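Local coordinates for protein DNA polymerase sliding clamp C (Sulfolobus tokodaii, PDB 3AIZ) that forms one subunit of a ring that encircles DNA, tethering DNA polymerase and other DNA-processing proteins to it during replication, at residues C[19-24]-C[237-242]; C[35-40]-C[44-49]; C[99-102]-C[106-109]; C[138-143]-C[207-212]. One frame throughout, in Å; residues are numbered along the deposited sequence.

Interaction 1 (C[19-24]-C[237-242]); sequences EEFIDE and ADFYIA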
loop_
_atom_site.group_PDB
_atom_site.type_symbol
_atom_site.label_atom_id
_atom_site.label_comp_id
_atom_site.label_asym_id
_atom_site.label_seq_id
_atom_site.Cartn_x
_atom_site.Cartn_y
_atom_site.Cartn_z
ATOM N N GLU C 19 14.759 23.730 -16.400
ATOM C CA GLU C 19 15.827 22.817 -15.999
ATOM C C GLU C 19 15.818 21.552 -16.849
ATOM O O GLU C 19 16.863 20.947 -17.091
ATOM C CB GLU C 19 15.699 22.442 -14.522
ATOM C CG GLU C 19 16.275 23.463 -13.560
ATOM C CD GLU C 19 16.184 23.008 -12.115
ATOM O OE1 GLU C 19 15.144 22.428 -11.736
ATOM O OE2 GLU C 19 17.154 23.233 -11.358
ATOM N N GLU C 20 14.631 21.161 -17.297
ATOM C CA GLU C 20 14.468 19.956 -18.099
ATOM C C GLU C 20 15.106 20.107 -19.477
ATOM O O GLU C 20 15.409 19.115 -20.138
ATOM C CB GLU C 20 12.983 19.621 -18.253
ATOM C CG GLU C 20 12.229 19.469 -16.939
ATOM C CD GLU C 20 12.542 18.166 -16.223
ATOM O OE1 GLU C 20 13.293 17.339 -16.781
ATOM O OE2 GLU C 20 12.029 17.969 -15.101
ATOM N N PHE C 21 15.312 21.349 -19.903
ATOM C CA PHE C 21 15.790 21.618 -21.256
ATOM C C PHE C 21 17.205 22.193 -21.316
ATOM O O PHE C 21 18.020 21.761 -22.131
ATOM C CB PHE C 21 14.818 22.548 -21.985
ATOM C CG PHE C 21 13.436 21.983 -22.130
ATOM C CD1 PHE C 21 12.475 22.212 -21.160
ATOM C CD2 PHE C 21 13.101 21.215 -23.233
ATOM C CE1 PHE C 21 11.203 21.689 -21.289
ATOM C CE2 PHE C 21 11.831 20.689 -23.367
ATOM C CZ PHE C 21 10.881 20.927 -22.394
ATOM N N ILE C 22 17.496 23.168 -20.460
ATOM C CA ILE C 22 18.773 23.870 -20.530
ATOM C C ILE C 22 19.475 23.993 -19.179
ATOM O O ILE C 22 18.843 23.905 -18.127
ATOM C CB ILE C 22 18.600 25.269 -21.147
ATOM C CG1 ILE C 22 17.607 26.094 -20.330
ATOM C CG2 ILE C 22 18.125 25.155 -22.584
ATOM C CD1 ILE C 22 17.257 27.420 -20.968
ATOM N N ASP C 23 20.788 24.201 -19.224
ATOM C CA ASP C 23 21.602 24.316 -18.017
ATOM C C ASP C 23 21.773 25.767 -17.583
ATOM O O ASP C 23 21.634 26.092 -16.403
ATOM C CB ASP C 23 22.976 23.678 -18.234
ATOM C CG ASP C 23 22.903 22.171 -18.384
ATOM O OD1 ASP C 23 21.889 21.576 -17.954
ATOM O OD2 ASP C 23 23.861 21.582 -18.926
ATOM N N GLU C 24 22.088 26.633 -18.539
ATOM C CA GLU C 24 22.258 28.054 -18.266
ATOM C C GLU C 24 21.174 28.859 -18.966
ATOM O O GLU C 24 20.865 28.617 -20.131
ATOM C CB GLU C 24 23.644 28.524 -18.719
ATOM C CG GLU C 24 23.842 30.039 -18.699
ATOM C CD GLU C 24 23.378 30.719 -19.980
ATOM O OE1 GLU C 24 23.562 30.137 -21.071
ATOM O OE2 GLU C 24 22.834 31.843 -19.896
ATOM N N ALA C 237 4.887 31.444 -22.233
ATOM C CA ALA C 237 6.066 30.593 -22.295
ATOM C C ALA C 237 5.936 29.663 -23.496
ATOM O O ALA C 237 5.212 28.671 -23.445
ATOM C CB ALA C 237 6.212 29.792 -21.012
ATOM N N ASP C 238 6.629 29.993 -24.579
ATOM C CA ASP C 238 6.527 29.221 -25.811
ATOM C C ASP C 238 7.532 28.077 -25.868
ATOM O O ASP C 238 8.713 28.257 -25.571
ATOM C CB ASP C 238 6.703 30.128 -27.033
ATOM C CG ASP C 238 5.520 31.053 -27.248
ATOM O OD1 ASP C 238 4.463 30.827 -26.624
ATOM O OD2 ASP C 238 5.647 32.006 -28.048
ATOM N N PHE C 239 7.050 26.901 -26.253
ATOM C CA PHE C 239 7.913 25.747 -26.462
ATOM C C PHE C 239 7.749 25.214 -27.882
ATOM O O PHE C 239 6.704 24.664 -28.230
ATOM C CB PHE C 239 7.601 24.648 -25.445
ATOM C CG PHE C 239 7.915 25.026 -24.026
ATOM C CD1 PHE C 239 7.029 25.790 -23.285
ATOM C CD2 PHE C 239 9.095 24.615 -23.432
ATOM C CE1 PHE C 239 7.315 26.139 -21.980
ATOM C CE2 PHE C 239 9.388 24.962 -22.126
ATOM C CZ PHE C 239 8.495 25.724 -21.399
ATOM N N TYR C 240 8.780 25.392 -28.703
ATOM C CA TYR C 240 8.772 24.872 -30.064
ATOM C C TYR C 240 9.513 23.542 -30.122
ATOM O O TYR C 240 10.728 23.491 -29.925
ATOM C CB TYR C 240 9.418 25.868 -31.030
ATOM C CG TYR C 240 8.711 27.203 -31.107
ATOM C CD1 TYR C 240 8.933 28.182 -30.148
ATOM C CD2 TYR C 240 7.831 27.486 -32.142
ATOM C CE1 TYR C 240 8.294 29.403 -30.214
ATOM C CE2 TYR C 240 7.186 28.708 -32.216
ATOM C CZ TYR C 240 7.422 29.663 -31.249
ATOM O OH TYR C 240 6.786 30.882 -31.312
ATOM N N ILE C 241 8.780 22.468 -30.393
ATOM C CA ILE C 241 9.371 21.136 -30.455
ATOM C C ILE C 241 9.426 20.622 -31.891
ATOM O O ILE C 241 8.413 20.589 -32.586
ATOM C CB ILE C 241 8.596 20.141 -29.576
ATOM C CG1 ILE C 241 8.437 20.704 -28.162
ATOM C CG2 ILE C 241 9.298 18.792 -29.548
ATOM C CD1 ILE C 241 7.667 19.804 -27.230
ATOM N N ALA C 242 10.617 20.222 -32.325
ATOM C CA ALA C 242 10.832 19.772 -33.698
ATOM C C ALA C 242 10.039 18.508 -34.025
ATOM O O ALA C 242 9.804 17.673 -33.153
ATOM C CB ALA C 242 12.315 19.553 -33.957
#
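Phe21 and Phe239 meet between backbones that stay well apart, their CA atoms 10.3 Å from each other, and no hydrogen bond joins 19-24 to 237-242. The contact is made by the two aromatic rings. In both residues CG lies beside the backbone N and opposite the carbonyl carbon, with chi1 of -61° in Phe21. The two rings reach out from their own backbones and meet between them. The side chains cross at about a right angle. The ring planes are inclined by 45° and the centroids are 5.6 Å apart, so the rings meet obliquely. The closest atoms are Phe21 CE1 and Phe239 CE2 at 3.8 Å. Phe239 CD2 is the next neighbour, 4.2 Å from Phe21 CE1.

In the PCNA fold, helices lie against the inner side of beta sheets that form the outside of the ring. Both rings are buried, consistent with a place in the layer between helices and sheet. The pair links the loop after helix 8-18, in the N-terminal domain, to strand 235-241, in the C-terminal domain. That strand lies in the sheet that runs from one domain to the other, and it pairs with strand 45-52. Ile47 of strand 45-52 touches both rings, and Thr45 also packs on Phe21. Next to Phe239, Asp238 makes a salt bridge with Arg228 on the neighbouring strand.

Interaction 2 (C[35-40]-C[44-49]); sequences KIRGID and VTFIDI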
loop_
_atom_site.group_PDB
_atom_site.type_symbol
_atom_site.label_atom_id
_atom_site.label_comp_id
_atom_site.label_asym_id
_atom_site.label_seq_id
_atom_site.Cartn_x
_atom_site.Cartn_y
_atom_site.Cartn_z
ATOM N N LYS C 35 12.504 38.981 -20.692
ATOM C CA LYS C 35 12.553 38.034 -21.799
ATOM C C LYS C 35 13.555 36.927 -21.508
ATOM O O LYS C 35 14.700 37.190 -21.146
ATOM C CB LYS C 35 12.910 38.743 -23.107
ATOM C CG LYS C 35 11.875 39.759 -23.559
ATOM C CD LYS C 35 12.283 40.427 -24.862
ATOM C CE LYS C 35 11.252 41.455 -25.299
ATOM N NZ LYS C 35 11.604 42.067 -26.609
ATOM N N ILE C 36 13.111 35.685 -21.655
ATOM C CA ILE C 36 13.975 34.533 -21.452
ATOM C C ILE C 36 13.912 33.651 -22.685
ATOM O O ILE C 36 12.831 33.336 -23.177
ATOM C CB ILE C 36 13.555 33.713 -20.221
ATOM C CG1 ILE C 36 13.532 34.596 -18.973
ATOM C CG2 ILE C 36 14.492 32.531 -20.026
ATOM C CD1 ILE C 36 12.979 33.902 -17.755
ATOM N N ARG C 37 15.075 33.254 -23.183
ATOM C CA ARG C 37 15.145 32.503 -24.425
ATOM C C ARG C 37 16.284 31.497 -24.384
ATOM O O ARG C 37 17.427 31.854 -24.105
ATOM C CB ARG C 37 15.326 33.464 -25.600
ATOM C CG ARG C 37 15.515 32.791 -26.941
ATOM C CD ARG C 37 15.497 33.815 -28.060
ATOM N NE ARG C 37 14.232 34.545 -28.106
ATOM C CZ ARG C 37 13.919 35.434 -29.043
ATOM N NH1 ARG C 37 14.780 35.705 -30.014
ATOM N NH2 ARG C 37 12.745 36.052 -29.009
ATOM N N GLY C 38 15.964 30.236 -24.657
ATOM C CA GLY C 38 16.960 29.182 -24.647
ATOM C C GLY C 38 16.672 28.095 -25.661
ATOM O O GLY C 38 15.621 28.092 -26.301
ATOM N N ILE C 39 17.611 27.167 -25.807
ATOM C CA ILE C 39 17.449 26.051 -26.729
ATOM C C ILE C 39 18.225 24.834 -26.234
ATOM O O ILE C 39 19.423 24.915 -25.968
ATOM C CB ILE C 39 17.899 26.429 -28.156
ATOM C CG1 ILE C 39 17.685 25.261 -29.118
ATOM C CG2 ILE C 39 19.354 26.875 -28.163
ATOM C CD1 ILE C 39 18.104 25.567 -30.540
ATOM N N ASP C 40 17.532 23.708 -26.100
ATOM C CA ASP C 40 18.144 22.491 -25.574
ATOM C C ASP C 40 19.307 22.013 -26.444
ATOM O O ASP C 40 19.388 22.355 -27.622
ATOM C CB ASP C 40 17.096 21.385 -25.403
ATOM C CG ASP C 40 16.372 21.055 -26.694
ATOM O OD1 ASP C 40 16.710 21.645 -27.741
ATOM O OD2 ASP C 40 15.461 20.201 -26.659
ATOM N N VAL C 44 16.259 20.370 -30.470
ATOM C CA VAL C 44 14.899 19.950 -30.782
ATOM C C VAL C 44 13.888 20.951 -30.234
ATOM O O VAL C 44 12.873 21.234 -30.869
ATOM C CB VAL C 44 14.594 18.550 -30.207
ATOM C CG1 VAL C 44 13.106 18.249 -30.290
ATOM C CG2 VAL C 44 15.398 17.486 -30.937
ATOM N N THR C 45 14.175 21.490 -29.054
ATOM C CA THR C 45 13.257 22.411 -28.396
ATOM C C THR C 45 13.811 23.829 -28.315
ATOM O O THR C 45 14.917 24.049 -27.826
ATOM C CB THR C 45 12.907 21.941 -26.973
ATOM O OG1 THR C 45 12.360 20.618 -27.024
ATOM C CG2 THR C 45 11.896 22.879 -26.336
ATOM N N PHE C 46 13.031 24.788 -28.801
ATOM C CA PHE C 46 13.371 26.196 -28.662
ATOM C C PHE C 46 12.361 26.865 -27.745
ATOM O O PHE C 46 11.154 26.724 -27.933
ATOM C CB PHE C 46 13.391 26.896 -30.021
ATOM C CG PHE C 46 13.456 28.393 -29.927
ATOM C CD1 PHE C 46 12.319 29.161 -30.110
ATOM C CD2 PHE C 46 14.651 29.031 -29.644
ATOM C CE1 PHE C 46 12.373 30.537 -30.022
ATOM C CE2 PHE C 46 14.712 30.406 -29.553
ATOM C CZ PHE C 46 13.572 31.160 -29.742
ATOM N N ILE C 47 12.859 27.596 -26.756
ATOM C CA ILE C 47 12.000 28.180 -25.737
ATOM C C ILE C 47 12.016 29.702 -25.785
ATOM O O ILE C 47 13.075 30.326 -25.721
ATOM C CB ILE C 47 12.414 27.708 -24.333
ATOM C CG1 ILE C 47 12.518 26.180 -24.304
ATOM C CG2 ILE C 47 11.433 28.216 -23.289
ATOM C CD1 ILE C 47 12.966 25.617 -22.977
ATOM N N ASP C 48 10.833 30.295 -25.897
ATOM C CA ASP C 48 10.705 31.744 -25.947
ATOM C C ASP C 48 9.710 32.231 -24.899
ATOM O O ASP C 48 8.499 32.067 -25.054
ATOM C CB ASP C 48 10.266 32.191 -27.340
ATOM C CG ASP C 48 10.238 33.696 -27.483
ATOM O OD1 ASP C 48 11.130 34.364 -26.921
ATOM O OD2 ASP C 48 9.322 34.211 -28.160
ATOM N N ILE C 49 10.227 32.833 -23.833
ATOM C CA ILE C 49 9.391 33.288 -22.730
ATOM C C ILE C 49 9.358 34.808 -22.621
ATOM O O ILE C 49 10.379 35.477 -22.784
ATOM C CB ILE C 49 9.870 32.704 -21.388
ATOM C CG1 ILE C 49 9.858 31.175 -21.438
ATOM C CG2 ILE C 49 9.002 33.211 -20.246
ATOM C CD1 ILE C 49 10.408 30.516 -20.190
#
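Arg37 reaches over to both Phe46 and Asp48 across an antiparallel beta hairpin, formed by strands 33-39 and 45-52 of the PCNA N-terminal domain. Its CG stands opposite the backbone N, and a bend at chi3 (-60°) brings NE and NH2 to Asp48. The aliphatic part lies against the Phe46 ring, with Arg37 CG 3.6 Å from Phe46 CE2. The guanidinium and ring planes are inclined by 65°, an oblique approach. Asp48 runs alongside Arg37 and points the same way. Their salt bridge joins Arg37 NH2 to Asp48 OD1 at 3.1 Å, with the nitrogen above the carboxylate plane. A weak bond from NE goes to the same oxygen.

Ile36 and Ile49 form a hydrogen-bonded pair whose side chains project from the other face, where helix 8-18 packs. Ile36 CB is 4.0 Å from Ile49 CB. Gly38 and Ile47 form the next hydrogen-bonded pair. At the turn, Asp40 crosses Thr45 at about a right angle, and Asp40 N bonds to Thr45 O. Its carboxylate binds the first residue of the returning strand: Asp40 OD1 accepts Thr45 N at 2.9 Å on the syn side, and Thr45 OG1 makes a weak bond to Asp40 OD2.

Interaction 3 (C[99-102]-C[106-109]); sequences VTLD and ERTF
Leu101 covers one face of the Arg107 guanidinium, its CB 3.4 Å above the guanidinium plane and over its centre. Leu101 CD1 extends the cover to Arg107 NE at 3.5 Å. Arg107 CG sits between the backbone N and the carbonyl carbon (chi1 52°). The extended chain then carries the flat group across Leu101. On the opposite face of the sheet, Thr100 and Thr108 are joined through their hydroxyls, with 2.9 Å between Thr100 OG1 and Thr108 OG1; either could be the donor. Further along that face, Asp102 OD2 and Glu106 OE2 are 4.2 Å apart, two carboxylates that would probably repel each other.

The backbone sets this register. Val99 pairs with Phe109, and Leu101 with Arg107, through two hydrogen bonds each. Leu101 N to Arg107 O is 2.9 Å.

Further out, Arg107 NH1 makes a salt bridge with Asp85, and Tyr105 adds a cation-pi contact. Lys185 of the neighbouring PCNA2 subunit makes a salt bridge with Asp102 OD1, which would offset the crowding of acids. Residues 106-109 also pair antiparallel with a strand of that subunit. The hairpin therefore forms the edge through which the sheet continues between subunits, as at the subunit boundaries of PCNA rings.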
loop_
_atom_site.group_PDB
_atom_site.type_symbol
_atom_site.label_atom_id
_atom_site.label_comp_id
_atom_site.label_asym_id
_atom_site.label_seq_id
_atom_site.Cartn_x
_atom_site.Cartn_y
_atom_site.Cartn_z
ATOM N N VAL C 99 18.950 37.292 -5.425
ATOM C CA VAL C 99 17.622 36.764 -5.148
ATOM C C VAL C 99 17.303 36.950 -3.670
ATOM O O VAL C 99 17.987 36.402 -2.806
ATOM C CB VAL C 99 17.519 35.271 -5.507
ATOM C CG1 VAL C 99 16.074 34.808 -5.440
ATOM C CG2 VAL C 99 18.092 35.020 -6.889
ATOM N N THR C 100 16.266 37.729 -3.382
ATOM C CA THR C 100 15.891 38.012 -2.003
ATOM C C THR C 100 14.511 37.463 -1.668
ATOM O O THR C 100 13.496 38.015 -2.091
ATOM C CB THR C 100 15.908 39.522 -1.714
ATOM O OG1 THR C 100 17.211 40.049 -1.990
ATOM C CG2 THR C 100 15.554 39.790 -0.259
ATOM N N LEU C 101 14.479 36.375 -0.907
ATOM C CA LEU C 101 13.221 35.800 -0.454
ATOM C C LEU C 101 12.775 36.478 0.837
ATOM O O LEU C 101 13.533 36.550 1.804
ATOM C CB LEU C 101 13.366 34.293 -0.242
ATOM C CG LEU C 101 13.902 33.508 -1.438
ATOM C CD1 LEU C 101 13.856 32.017 -1.161
ATOM C CD2 LEU C 101 13.112 33.842 -2.690
ATOM N N ASP C 102 11.545 36.977 0.846
ATOM C CA ASP C 102 11.028 37.702 1.998
ATOM C C ASP C 102 9.732 37.081 2.506
ATOM O O ASP C 102 8.699 37.140 1.839
ATOM C CB ASP C 102 10.805 39.173 1.641
ATOM C CG ASP C 102 10.531 40.037 2.858
ATOM O OD1 ASP C 102 10.243 39.477 3.938
ATOM O OD2 ASP C 102 10.604 41.278 2.735
ATOM N N GLU C 106 13.926 37.218 6.262
ATOM C CA GLU C 106 14.492 37.731 5.020
ATOM C C GLU C 106 15.847 37.091 4.732
ATOM O O GLU C 106 16.676 36.937 5.628
ATOM C CB GLU C 106 14.617 39.254 5.072
ATOM C CG GLU C 106 14.911 39.893 3.727
ATOM C CD GLU C 106 14.943 41.407 3.799
ATOM O OE1 GLU C 106 15.231 41.942 4.892
ATOM O OE2 GLU C 106 14.680 42.058 2.765
ATOM N N ARG C 107 16.065 36.721 3.475
ATOM C CA ARG C 107 17.287 36.033 3.079
ATOM C C ARG C 107 17.669 36.386 1.645
ATOM O O ARG C 107 16.805 36.511 0.778
ATOM C CB ARG C 107 17.105 34.521 3.223
ATOM C CG ARG C 107 15.858 33.987 2.533
ATOM C CD ARG C 107 15.535 32.572 2.978
ATOM N NE ARG C 107 14.324 32.054 2.345
ATOM C CZ ARG C 107 13.090 32.426 2.674
ATOM N NH1 ARG C 107 12.047 31.901 2.049
ATOM N NH2 ARG C 107 12.900 33.329 3.623
ATOM N N THR C 108 18.966 36.546 1.400
ATOM C CA THR C 108 19.446 36.926 0.076
ATOM C C THR C 108 20.552 36.009 -0.441
ATOM O O THR C 108 21.626 35.914 0.154
ATOM C CB THR C 108 19.953 38.380 0.053
ATOM O OG1 THR C 108 18.849 39.275 0.236
ATOM C CG2 THR C 108 20.629 38.686 -1.276
ATOM N N PHE C 109 20.275 35.338 -1.554
ATOM C CA PHE C 109 21.274 34.525 -2.235
ATOM C C PHE C 109 21.879 35.314 -3.391
ATOM O O PHE C 109 21.210 36.146 -4.004
ATOM C CB PHE C 109 20.648 33.235 -2.767
ATOM C CG PHE C 109 20.153 32.306 -1.697
ATOM C CD1 PHE C 109 18.908 32.490 -1.122
ATOM C CD2 PHE C 109 20.926 31.237 -1.279
ATOM C CE1 PHE C 109 18.449 31.634 -0.143
ATOM C CE2 PHE C 109 20.471 30.375 -0.301
ATOM C CZ PHE C 109 19.232 30.574 0.268
#

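Interaction 4 (C[138-143]-C[207-212]); sequences TFTDII and KMRKPS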
loop_
_atom_site.group_PDB
_atom_site.type_symbol
_atom_site.label_atom_id
_atom_site.label_comp_id
_atom_site.label_asym_id
_atom_site.label_seq_id
_atom_site.Cartn_x
_atom_site.Cartn_y
_atom_site.Cartn_z
ATOM N N THR C 138 -5.677 20.810 -17.042
ATOM C CA THR C 138 -6.238 19.684 -17.780
ATOM C C THR C 138 -5.205 19.087 -18.728
ATOM O O THR C 138 -5.077 17.867 -18.836
ATOM C CB THR C 138 -7.474 20.103 -18.595
ATOM O OG1 THR C 138 -8.459 20.673 -17.725
ATOM C CG2 THR C 138 -8.070 18.904 -19.314
ATOM N N PHE C 139 -4.466 19.955 -19.411
ATOM C CA PHE C 139 -3.484 19.513 -20.392
ATOM C C PHE C 139 -2.287 18.831 -19.741
ATOM O O PHE C 139 -1.878 17.748 -20.162
ATOM C CB PHE C 139 -3.014 20.687 -21.256
ATOM C CG PHE C 139 -1.944 20.318 -22.243
ATOM C CD1 PHE C 139 -2.250 19.577 -23.372
ATOM C CD2 PHE C 139 -0.631 20.713 -22.043
ATOM C CE1 PHE C 139 -1.267 19.235 -24.281
ATOM C CE2 PHE C 139 0.356 20.374 -22.951
ATOM C CZ PHE C 139 0.037 19.634 -24.070
ATOM N N THR C 140 -1.729 19.467 -18.716
ATOM C CA THR C 140 -0.566 18.922 -18.024
ATOM C C THR C 140 -0.867 17.566 -17.387
ATOM O O THR C 140 -0.051 16.647 -17.463
ATOM C CB THR C 140 -0.015 19.899 -16.965
ATOM O OG1 THR C 140 -1.069 20.303 -16.083
ATOM C CG2 THR C 140 0.578 21.129 -17.636
ATOM N N ASP C 141 -2.039 17.443 -16.767
ATOM C CA ASP C 141 -2.480 16.162 -16.220
ATOM C C ASP C 141 -2.344 15.065 -17.269
ATOM O O ASP C 141 -1.730 14.028 -17.023
ATOM C CB ASP C 141 -3.934 16.243 -15.748
ATOM C CG ASP C 141 -4.074 16.890 -14.382
ATOM O OD1 ASP C 141 -3.082 16.909 -13.624
ATOM O OD2 ASP C 141 -5.184 17.367 -14.061
ATOM N N ILE C 142 -2.922 15.305 -18.441
ATOM C CA ILE C 142 -2.861 14.352 -19.541
ATOM C C ILE C 142 -1.418 14.090 -19.957
ATOM O O ILE C 142 -1.051 12.963 -20.287
ATOM C CB ILE C 142 -3.669 14.852 -20.752
ATOM C CG1 ILE C 142 -5.151 14.958 -20.383
ATOM C CG2 ILE C 142 -3.472 13.933 -21.949
ATOM C CD1 ILE C 142 -6.032 15.421 -21.519
ATOM N N ILE C 143 -0.603 15.137 -19.930
ATOM C CA ILE C 143 0.809 15.019 -20.270
ATOM C C ILE C 143 1.551 14.133 -19.270
ATOM O O ILE C 143 2.360 13.288 -19.657
ATOM C CB ILE C 143 1.480 16.399 -20.344
ATOM C CG1 ILE C 143 0.891 17.200 -21.503
ATOM C CG2 ILE C 143 2.972 16.255 -20.532
ATOM C CD1 ILE C 143 0.995 16.488 -22.833
ATOM N N LYS C 207 5.498 20.864 -15.691
ATOM C CA LYS C 207 5.688 21.683 -14.497
ATOM C C LYS C 207 5.319 23.149 -14.722
ATOM O O LYS C 207 5.663 24.012 -13.914
ATOM C CB LYS C 207 7.118 21.558 -13.961
ATOM C CG LYS C 207 7.299 20.420 -12.963
ATOM C CD LYS C 207 8.725 20.342 -12.435
ATOM C CE LYS C 207 9.603 19.461 -13.310
ATOM N NZ LYS C 207 9.691 19.957 -14.711
ATOM N N MET C 208 4.623 23.423 -15.822
ATOM C CA MET C 208 4.079 24.754 -16.076
ATOM C C MET C 208 2.667 24.850 -15.509
ATOM O O MET C 208 2.014 25.889 -15.605
ATOM C CB MET C 208 4.065 25.059 -17.576
ATOM C CG MET C 208 5.436 25.322 -18.182
ATOM S SD MET C 208 6.199 26.842 -17.579
ATOM C CE MET C 208 4.911 28.033 -17.945
ATOM N N ARG C 209 2.208 23.750 -14.917
ATOM C CA ARG C 209 0.870 23.659 -14.342
ATOM C C ARG C 209 0.479 24.885 -13.521
ATOM O O ARG C 209 -0.467 25.594 -13.863
ATOM C CB ARG C 209 0.759 22.406 -13.472
ATOM C CG ARG C 209 -0.523 22.317 -12.660
ATOM C CD ARG C 209 -0.482 21.125 -11.718
ATOM N NE ARG C 209 -0.054 19.916 -12.415
ATOM C CZ ARG C 209 -0.876 19.094 -13.058
ATOM N NH1 ARG C 209 -0.398 18.019 -13.671
ATOM N NH2 ARG C 209 -2.179 19.348 -13.086
ATOM N N LYS C 210 1.208 25.125 -12.437
ATOM C CA LYS C 210 0.886 26.216 -11.521
ATOM C C LYS C 210 0.903 27.605 -12.168
ATOM O O LYS C 210 -0.089 28.333 -12.097
ATOM C CB LYS C 210 1.805 26.184 -10.296
ATOM C CG LYS C 210 1.619 24.962 -9.412
ATOM C CD LYS C 210 2.584 24.980 -8.237
ATOM C CE LYS C 210 2.482 26.284 -7.460
ATOM N NZ LYS C 210 1.104 26.522 -6.946
ATOM N N PRO C 211 2.029 27.978 -12.801
ATOM C CA PRO C 211 2.172 29.332 -13.350
ATOM C C PRO C 211 1.172 29.641 -14.461
ATOM O O PRO C 211 0.671 30.762 -14.535
ATOM C CB PRO C 211 3.592 29.330 -13.929
ATOM C CG PRO C 211 4.283 28.191 -13.272
ATOM C CD PRO C 211 3.231 27.163 -13.039
ATOM N N SER C 212 0.890 28.659 -15.311
ATOM C CA SER C 212 0.076 28.887 -16.501
ATOM C C SER C 212 -1.397 28.551 -16.284
ATOM O O SER C 212 -1.733 27.473 -15.795
ATOM C CB SER C 212 0.633 28.086 -17.683
ATOM O OG SER C 212 -0.055 28.393 -18.884
#
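Helix 136-149 belongs to the C-terminal PCNA domain, whose helices face the central channel of the ring in this family. Its Thr140 and Asp141 meet Arg209 from the loop between helix 199-203 and strand 214-220. The backbones approach closest at Thr140 and Arg209, with CA atoms 6.2 Å apart.

Arg209 has CG opposite its backbone N (chi1 171°), and the chain bends at chi3 on its way to the helix. The guanidinium is approached from two directions. Thr140 OG1 lies over one face, 3.2 Å above the plane and near its centre. It makes no hydrogen bond to the guanidinium: the angle to the nitrogens is poor, and the hydroxyl is hydrogen-bonded to carbonyl oxygens of its own helix, notably that of Thr136. Asp141 comes to the edge, its side chain crossing Arg209 at about a right angle. The carboxylate and guanidinium planes are 34° apart.

A second acid, Asp144, one helical turn after Thr140, makes a salt bridge with Arg209 NH1. Two carboxylates therefore share one guanidinium, which would balance its positive charge and fix its rotation. Behind this polar contact, Phe139 turns to the sheet and packs on strands 214-220 and 223-231. In the salt bridge with Asp141 a single oxygen takes both terminal nitrogens: Arg209 NH2 is 2.7 Å from Asp141 OD1, while Arg209 NH1, at 2.9 Å from Asp141 OD1, makes a weak bond.

Overall arrangement
Interactions 1 and 2 are immediate neighbours, their centres about 5 Å apart. They share the sheet that spans both domains: Tyr240 N lies 2.8 Å from Phe46 O, a probable hydrogen bond. Interaction 4 is about 15 Å from interaction 1, centre to centre. The two touch through the salt bridge of Glu20 OE2 with Lys207 NZ, at 3.1 Å, and through Ala237 packing on Met208. Interactions 2 and 4 do not touch; their nearest atoms are about 6 Å apart. Interaction 3 stands alone at the subunit boundary, its centre about 27 Å from those of interactions 1 and 2. Along the chain, interaction 1 encloses the other three.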